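Local coordinates for protein glucose 1-dehydrogenase (Haloferax mediterranei, PDB 2B5W) that oxidises D-glucose and some other aldoses with NADP(+), which it prefers, or NAD(+), as a zinc-dependent homodimeric dehydrogenase of the alcohol dehydrogenase family, at residues Asn73-Glu78 and Ser130-Leu135. The protein carries 1 engineered substitution. Numbering follows the deposited sequence.
Sequences NDTELE and SPEKYL
Glu132 reaches across to the loop 73-78 and accepts a hydrogen bond from its backbone: Glu76 N to Glu132 OE1 is 2.9 Å, with an N-H...O angle of 161°. The amide comes from the syn side of the carboxylate, 33° out of its plane. On the loop's own side, Thr75 OG1 accepts from Leu77 N at 3.3 Å, an ST turn, and donates to Pro72 O. Glu132 CG lies between the backbone N and the carbonyl carbon (chi1 63°); beyond CG the chain is extended, which carries the carboxylate past Thr75 to the amide of Glu76. Thr75 CB sits 3.2 Å from Glu132 OE1, while Thr75 CG2 lies 3.7 Å from Glu132 CB. The carboxylates of Glu76 and Glu132 come within 4.6 Å (OE1 to OE1), so their like charges probably disfavour each other mildly. An alanine in place of Glu132 would probably leave Glu76 N without its carboxylate acceptor and Thr75 CB less closely packed. The apolar part is Leu77 crossing Leu135 at about a right angle, CD1 to CD1 3.7 Å, with Leu77 CD1 also 3.9 Å from Glu132 CB. In the GroES-like domain, the contact joins the loop between strands 64-71 and 82-85 to the short 3-10 segment after strand 127-131 and to the start of strand 135-137; both leucines pack on Ala28 of strand 27-37, and Leu135 also touches Val83 of strand 82-85.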
ATOM      1  N   ASN A  73      40.435 -13.606   1.738  1.00 27.28           N
ATOM      2  CA  ASN A  73      40.507 -14.420   0.532  1.00 28.62           C
ATOM      3  C   ASN A  73      40.733 -13.464  -0.647  1.00 24.17           C
ATOM      4  O   ASN A  73      41.626 -12.600  -0.562  1.00 30.21           O
ATOM      5  CB  ASN A  73      39.232 -15.278   0.407  1.00 31.74           C
ATOM      6  CG  ASN A  73      39.367 -16.407  -0.614  1.00 25.73           C
ATOM      7  OD1 ASN A  73      40.455 -16.978  -0.790  1.00 31.03           O
ATOM      8  ND2 ASN A  73      38.256 -16.733  -1.302  1.00 28.07           N
ATOM      9  N   ASP A  74      39.965 -13.549  -1.724  1.00 25.86           N
ATOM     10  CA  ASP A  74      40.176 -12.642  -2.858  1.00 30.49           C
ATOM     11  C   ASP A  74      39.212 -11.445  -2.886  1.00 37.06           C
ATOM     12  O   ASP A  74      38.997 -10.807  -3.920  1.00 31.70           O
ATOM     13  CB  ASP A  74      40.204 -13.410  -4.193  1.00 28.76           C
ATOM     14  CG  ASP A  74      38.917 -14.158  -4.501  1.00 45.25           C
ATOM     15  OD1 ASP A  74      37.967 -14.163  -3.665  1.00 28.93           O
ATOM     16  OD2 ASP A  74      38.781 -14.787  -5.585  1.00 26.69           O
ATOM     17  N   THR A  75      38.677 -11.096  -1.715  1.00 27.13           N
ATOM     18  CA  THR A  75      37.767  -9.975  -1.590  1.00 24.57           C
ATOM     19  C   THR A  75      38.517  -8.691  -1.248  1.00 22.46           C
ATOM     20  O   THR A  75      39.700  -8.723  -0.917  1.00 31.12           O
ATOM     21  CB  THR A  75      36.714 -10.232  -0.485  1.00 23.16           C
ATOM     22  OG1 THR A  75      37.319 -10.158   0.811  1.00 24.12           O
ATOM     23  CG2 THR A  75      36.122 -11.658  -0.608  1.00 23.74           C
ATOM     24  N   GLU A  76      37.788  -7.582  -1.269  1.00 28.86           N
ATOM     25  CA  GLU A  76      38.319  -6.282  -0.844  1.00 34.14           C
ATOM     26  C   GLU A  76      38.114  -5.988   0.633  1.00 41.46           C
ATOM     27  O   GLU A  76      38.456  -4.914   1.111  1.00 36.18           O
ATOM     28  CB  GLU A  76      37.679  -5.178  -1.653  1.00 33.54           C
ATOM     29  CG  GLU A  76      38.121  -5.206  -3.105  1.00 50.67           C
ATOM     30  CD  GLU A  76      37.456  -4.125  -3.906  1.00 61.64           C
ATOM     31  OE1 GLU A  76      36.270  -4.302  -4.247  1.00 75.73           O
ATOM     32  OE2 GLU A  76      38.114  -3.101  -4.174  1.00 55.75           O
ATOM     33  N   LEU A  77      37.552  -6.938   1.363  1.00 29.30           N
ATOM     34  CA  LEU A  77      37.511  -6.827   2.819  1.00 24.93           C
ATOM     35  C   LEU A  77      38.894  -7.006   3.397  1.00 29.31           C
ATOM     36  O   LEU A  77      39.831  -7.460   2.714  1.00 33.23           O
ATOM     37  CB  LEU A  77      36.554  -7.891   3.383  1.00 21.47           C
ATOM     38  CG  LEU A  77      35.111  -7.744   2.979  1.00 27.20           C
ATOM     39  CD1 LEU A  77      34.309  -8.968   3.429  1.00 26.08           C
ATOM     40  CD2 LEU A  77      34.515  -6.484   3.587  1.00 34.43           C
ATOM     41  N   GLU A  78      39.038  -6.625   4.656  1.00 25.29           N
ATOM     42  CA  GLU A  78      40.281  -6.720   5.396  1.00 25.64           C
ATOM     43  C   GLU A  78      40.149  -7.583   6.643  1.00 35.95           C
ATOM     44  O   GLU A  78      39.113  -7.608   7.303  1.00 27.53           O
ATOM     45  CB  GLU A  78      40.735  -5.318   5.817  1.00 25.96           C
ATOM     46  CG  GLU A  78      40.953  -4.400   4.641  1.00 32.78           C
ATOM     47  CD  GLU A  78      41.497  -3.041   5.046  1.00 57.85           C
ATOM     48  OE1 GLU A  78      40.710  -2.143   5.409  1.00 35.83           O
ATOM     49  OE2 GLU A  78      42.723  -2.875   5.006  1.00 70.84           O
ATOM     50  N   SER A 130      30.850 -16.084   3.530  1.00 19.06           N
ATOM     51  CA  SER A 130      29.836 -15.417   2.712  1.00 17.35           C
ATOM     52  C   SER A 130      30.489 -14.601   1.624  1.00 16.34           C
ATOM     53  O   SER A 130      31.610 -14.129   1.811  1.00 18.31           O
ATOM     54  CB  SER A 130      28.945 -14.443   3.540  1.00 18.23           C
ATOM     55  OG  SER A 130      27.912 -15.154   4.242  1.00 19.42           O
ATOM     56  N   PRO A 131      29.793 -14.441   0.490  1.00 18.29           N
ATOM     57  CA  PRO A 131      30.246 -13.510  -0.545  1.00 19.27           C
ATOM     58  C   PRO A 131      30.507 -12.146   0.103  1.00 23.63           C
ATOM     59  O   PRO A 131      29.730 -11.693   0.957  1.00 19.69           O
ATOM     60  CB  PRO A 131      29.057 -13.459  -1.514  1.00 21.04           C
ATOM     61  CG  PRO A 131      28.423 -14.825  -1.367  1.00 21.43           C
ATOM     62  CD  PRO A 131      28.517 -15.071   0.122  1.00 19.85           C
ATOM     63  N   GLU A 132      31.568 -11.463  -0.302  1.00 20.53           N
ATOM     64  CA  GLU A 132      31.787 -10.111   0.208  1.00 19.42           C
ATOM     65  C   GLU A 132      30.627  -9.166  -0.068  1.00 23.80           C
ATOM     66  O   GLU A 132      30.355  -8.255   0.722  1.00 21.15           O
ATOM     67  CB  GLU A 132      33.086  -9.502  -0.285  1.00 26.30           C
ATOM     68  CG  GLU A 132      33.138  -9.323  -1.786  1.00 27.23           C
ATOM     69  CD  GLU A 132      34.418  -8.648  -2.284  1.00 39.63           C
ATOM     70  OE1 GLU A 132      34.930  -7.755  -1.585  1.00 31.91           O
ATOM     71  OE2 GLU A 132      34.911  -9.036  -3.373  1.00 45.16           O
ATOM     72  N   LYS A 133      29.894  -9.378  -1.145  1.00 20.32           N
ATOM     73  CA  LYS A 133      28.780  -8.517  -1.496  1.00 23.57           C
ATOM     74  C   LYS A 133      27.618  -8.609  -0.505  1.00 20.96           C
ATOM     75  O   LYS A 133      26.780  -7.731  -0.476  1.00 22.36           O
ATOM     76  CB  LYS A 133      28.276  -8.835  -2.904  1.00 22.52           C
ATOM     77  CG  LYS A 133      27.641 -10.193  -3.063  1.00 22.87           C
ATOM     78  CD  LYS A 133      27.449 -10.556  -4.561  1.00 26.10           C
ATOM     79  CE  LYS A 133      26.326  -9.742  -5.181  1.00 29.82           C
ATOM     80  NZ  LYS A 133      26.097 -10.050  -6.646  1.00 37.65           N
ATOM     81  N   TYR A 134      27.593  -9.684   0.285  1.00 17.93           N
ATOM     82  CA  TYR A 134      26.581  -9.910   1.323  1.00 18.22           C
ATOM     83  C   TYR A 134      27.145  -9.767   2.733  1.00 19.24           C
ATOM     84  O   TYR A 134      26.456 -10.123   3.697  1.00 18.55           O
ATOM     85  CB  TYR A 134      25.919 -11.286   1.165  1.00 21.58           C
ATOM     86  CG  TYR A 134      25.298 -11.502  -0.210  1.00 16.80           C
ATOM     87  CD1 TYR A 134      24.536 -10.519  -0.801  1.00 18.91           C
ATOM     88  CD2 TYR A 134      25.556 -12.648  -0.933  1.00 18.66           C
ATOM     89  CE1 TYR A 134      23.991 -10.690  -2.056  1.00 22.13           C
ATOM     90  CE2 TYR A 134      25.006 -12.822  -2.189  1.00 18.46           C
ATOM     91  CZ  TYR A 134      24.240 -11.832  -2.754  1.00 22.78           C
ATOM     92  OH  TYR A 134      23.693 -11.959  -4.046  1.00 22.78           O
ATOM     93  N   LEU A 135      28.353  -9.238   2.855  1.00 18.58           N
ATOM     94  CA  LEU A 135      28.942  -8.907   4.152  1.00 17.06           C
ATOM     95  C   LEU A 135      28.941  -7.399   4.250  1.00 21.24           C
ATOM     96  O   LEU A 135      29.544  -6.717   3.413  1.00 23.12           O
ATOM     97  CB  LEU A 135      30.366  -9.455   4.304  1.00 19.24           C
ATOM     98  CG  LEU A 135      30.415 -10.980   4.454  1.00 18.23           C
ATOM     99  CD1 LEU A 135      31.797 -11.550   4.350  1.00 20.91           C
ATOM    100  CD2 LEU A 135      29.727 -11.428   5.765  1.00 19.36           C
TER